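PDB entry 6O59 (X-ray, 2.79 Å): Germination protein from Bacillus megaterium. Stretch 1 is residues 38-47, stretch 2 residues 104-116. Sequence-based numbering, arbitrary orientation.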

# COMPACT_ATOMS: atom_id res chain seq x y z
N ASN A 38 -28.31 -11.75 -0.23
CA ASN A 38 -27.10 -10.91 -0.37
C ASN A 38 -27.32 -9.56 0.36
O ASN A 38 -27.02 -8.49 -0.17
CB ASN A 38 -26.72 -10.72 -1.85
CG ASN A 38 -26.31 -12.01 -2.51
OD1 ASN A 38 -25.19 -12.50 -2.34
ND2 ASN A 38 -27.24 -12.61 -3.25
N SER A 39 -27.87 -9.66 1.59
CA SER A 39 -28.20 -8.54 2.47
C SER A 39 -27.00 -8.04 3.25
O SER A 39 -26.93 -6.86 3.59
CB SER A 39 -29.30 -8.96 3.44
OG SER A 39 -28.84 -9.97 4.33
N LEU A 40 -26.06 -8.95 3.58
CA LEU A 40 -24.93 -8.59 4.40
C LEU A 40 -23.72 -8.17 3.56
O LEU A 40 -23.15 -8.98 2.83
CB LEU A 40 -24.58 -9.77 5.31
CG LEU A 40 -23.83 -9.46 6.59
CD1 LEU A 40 -24.62 -8.55 7.50
CD2 LEU A 40 -23.52 -10.73 7.32
N ALA A 41 -23.34 -6.89 3.68
CA ALA A 41 -22.18 -6.34 2.99
C ALA A 41 -20.91 -6.76 3.70
O ALA A 41 -20.87 -6.79 4.93
CB ALA A 41 -22.27 -4.83 2.94
N ALA A 42 -19.88 -7.11 2.93
CA ALA A 42 -18.56 -7.49 3.42
C ALA A 42 -17.48 -6.91 2.51
O ALA A 42 -17.78 -6.45 1.41
CB ALA A 42 -18.44 -9.01 3.50
N ALA A 43 -16.23 -6.88 2.99
CA ALA A 43 -15.10 -6.37 2.20
C ALA A 43 -13.81 -7.13 2.46
O ALA A 43 -13.57 -7.57 3.60
CB ALA A 43 -14.88 -4.88 2.48
N ILE A 44 -12.98 -7.27 1.40
CA ILE A 44 -11.61 -7.81 1.46
C ILE A 44 -10.68 -6.61 1.36
O ILE A 44 -10.79 -5.81 0.42
CB ILE A 44 -11.23 -8.89 0.41
CG1 ILE A 44 -12.44 -9.74 -0.03
CG2 ILE A 44 -10.06 -9.75 0.94
CD1 ILE A 44 -12.18 -10.71 -1.20
N VAL A 45 -9.79 -6.46 2.34
CA VAL A 45 -8.82 -5.36 2.35
C VAL A 45 -7.43 -5.98 2.37
O VAL A 45 -7.11 -6.75 3.29
CB VAL A 45 -9.01 -4.34 3.52
CG1 VAL A 45 -8.04 -3.17 3.38
CG2 VAL A 45 -10.45 -3.82 3.58
N TYR A 46 -6.59 -5.63 1.38
CA TYR A 46 -5.22 -6.13 1.29
C TYR A 46 -4.29 -5.15 0.55
O TYR A 46 -4.76 -4.36 -0.27
CB TYR A 46 -5.21 -7.52 0.60
CG TYR A 46 -5.65 -7.52 -0.85
CD1 TYR A 46 -7.00 -7.59 -1.18
CD2 TYR A 46 -4.72 -7.48 -1.88
CE1 TYR A 46 -7.41 -7.59 -2.52
CE2 TYR A 46 -5.12 -7.46 -3.22
CZ TYR A 46 -6.47 -7.52 -3.53
OH TYR A 46 -6.86 -7.53 -4.85
N ILE A 47 -2.97 -5.24 0.81
CA ILE A 47 -1.94 -4.45 0.11
C ILE A 47 -1.49 -5.26 -1.12
O ILE A 47 -0.99 -6.38 -0.99
CB ILE A 47 -0.72 -4.01 0.99
CG1 ILE A 47 -1.13 -3.16 2.20
CG2 ILE A 47 0.32 -3.26 0.17
CD1 ILE A 47 -0.06 -3.03 3.14
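Stretch 2, residues 104-116: SLMSGDSLLIVDG

Stretch 2 leaves a helix, turns through a short loop and runs back along stretch 1 as a β-strand. Residues 104-106 are the end of a helix that begins earlier in the chain, and Ser107 is the first residue to depart from helical angles. The turn is held by Ser104 O, which accepts hydrogen bonds from Ser107 OG (2.7 Å) and Asp109 N (3.0 Å). Gly108 adopts phi/psi of 81/21°, where a CB would be jammed against the carbonyl O of Ser107. The strand that follows, extending to Val114, lies antiparallel to strand 40-47, with an angle of 159° between their directions and a closest axial approach of 4.7 Å.

Backbone hydrogen bonds fix the register. Ala43 and Ile113 form one hydrogen-bonded pair, Ala43 N to Ile113 O at 2.8 Å and Ile113 N to Ala43 O at 2.9 Å; Val45 and Leu111 form another, Val45 N to Leu111 O at 3.0 Å and Leu111 N to Val45 O at 2.8 Å. Beyond the strand, Asp115 N continues the ladder to Ala41 O at 2.8 Å. The non-hydrogen-bonded pairs are Ala42 with Val114 and Ile44 with Leu112, their CA atoms 4.3 and 5.0 Å apart. Here CA-H...O contacts supplement the ladder, from Ala42 CA to Ile113 O (3.2 Å) and Ile44 CA to Leu111 O (3.3 Å).

Apolar packing follows the alternation of the strands. On the face bearing Ala43, Val45, Leu111 and Ile113, Val45 CG2 meets Ile113 CD1 at 4.1 Å, while Val45 CG1 reaches Leu105 CD1 at 3.8 Å, joining strand to helix. Ile47 extends this junction, its CD1 3.6 Å from Met106 CE. On the face of Ala42 and Val114, Ala42 CB lies 4.3 Å from Val114 CG2. Near the other end of stretch 1, Leu40 CD2 approaches Val114 CG1 to 3.6 Å.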

# COMPACT_ATOMS: atom_id res chain seq x y z
N SER A 104 -1.30 -6.32 10.83
CA SER A 104 -1.54 -7.53 10.03
C SER A 104 -1.67 -7.16 8.53
O SER A 104 -1.10 -7.83 7.66
CB SER A 104 -2.74 -8.30 10.56
OG SER A 104 -3.86 -8.27 9.69
N LEU A 105 -2.38 -6.05 8.25
CA LEU A 105 -2.55 -5.52 6.90
C LEU A 105 -1.17 -5.20 6.29
O LEU A 105 -0.89 -5.64 5.18
CB LEU A 105 -3.45 -4.27 6.95
CG LEU A 105 -3.69 -3.51 5.64
CD1 LEU A 105 -4.66 -4.25 4.76
CD2 LEU A 105 -4.24 -2.15 5.91
N MET A 106 -0.31 -4.48 7.04
CA MET A 106 1.03 -4.05 6.59
C MET A 106 1.98 -5.23 6.41
O MET A 106 2.94 -5.14 5.65
CB MET A 106 1.66 -3.01 7.54
CG MET A 106 0.84 -1.70 7.75
SD MET A 106 -0.28 -1.13 6.43
CE MET A 106 0.85 -0.40 5.36
N SER A 107 1.70 -6.36 7.08
CA SER A 107 2.52 -7.56 7.02
C SER A 107 2.06 -8.53 5.90
O SER A 107 2.46 -9.70 5.88
CB SER A 107 2.53 -8.25 8.37
OG SER A 107 1.26 -8.84 8.60
N GLY A 108 1.25 -8.04 4.98
CA GLY A 108 0.77 -8.85 3.86
C GLY A 108 -0.39 -9.78 4.13
O GLY A 108 -0.57 -10.74 3.38
N ASP A 109 -1.20 -9.53 5.18
CA ASP A 109 -2.37 -10.37 5.43
C ASP A 109 -3.56 -9.83 4.67
O ASP A 109 -3.53 -8.69 4.19
CB ASP A 109 -2.71 -10.45 6.93
CG ASP A 109 -1.84 -11.34 7.80
OD1 ASP A 109 -0.92 -11.98 7.26
OD2 ASP A 109 -2.10 -11.41 9.01
N SER A 110 -4.62 -10.62 4.54
CA SER A 110 -5.86 -10.14 3.94
C SER A 110 -6.88 -10.00 5.04
O SER A 110 -7.00 -10.88 5.90
CB SER A 110 -6.36 -11.07 2.84
OG SER A 110 -5.34 -11.20 1.87
N LEU A 111 -7.54 -8.84 5.08
CA LEU A 111 -8.55 -8.58 6.08
C LEU A 111 -9.91 -8.89 5.52
O LEU A 111 -10.18 -8.62 4.35
CB LEU A 111 -8.52 -7.12 6.60
CG LEU A 111 -7.18 -6.51 7.04
CD1 LEU A 111 -7.36 -5.07 7.41
CD2 LEU A 111 -6.56 -7.26 8.18
N LEU A 112 -10.77 -9.48 6.36
CA LEU A 112 -12.16 -9.72 6.00
C LEU A 112 -13.02 -8.95 7.01
O LEU A 112 -12.98 -9.22 8.21
CB LEU A 112 -12.51 -11.22 5.93
CG LEU A 112 -14.01 -11.53 5.77
CD1 LEU A 112 -14.53 -11.11 4.42
CD2 LEU A 112 -14.29 -12.97 6.03
N ILE A 113 -13.74 -7.94 6.51
CA ILE A 113 -14.58 -7.07 7.33
C ILE A 113 -16.05 -7.28 6.93
O ILE A 113 -16.37 -7.27 5.74
CB ILE A 113 -14.12 -5.59 7.20
CG1 ILE A 113 -12.56 -5.48 7.31
CG2 ILE A 113 -14.85 -4.68 8.23
CD1 ILE A 113 -11.95 -4.09 7.38
N VAL A 114 -16.93 -7.52 7.92
CA VAL A 114 -18.36 -7.77 7.71
C VAL A 114 -19.20 -6.64 8.37
O VAL A 114 -18.87 -6.17 9.47
CB VAL A 114 -18.75 -9.20 8.20
CG1 VAL A 114 -20.23 -9.50 7.94
CG2 VAL A 114 -17.87 -10.27 7.54
N ASP A 115 -20.27 -6.22 7.65
CA ASP A 115 -21.22 -5.12 7.86
C ASP A 115 -21.39 -4.64 9.28
O ASP A 115 -21.42 -3.42 9.47
CB ASP A 115 -22.62 -5.44 7.31
CG ASP A 115 -23.45 -4.22 6.88
OD1 ASP A 115 -23.03 -3.06 7.18
OD2 ASP A 115 -24.51 -4.43 6.22
N GLY A 116 -21.56 -5.54 10.25
CA GLY A 116 -21.75 -5.12 11.63
C GLY A 116 -21.12 -6.00 12.68
O GLY A 116 -21.68 -6.12 13.77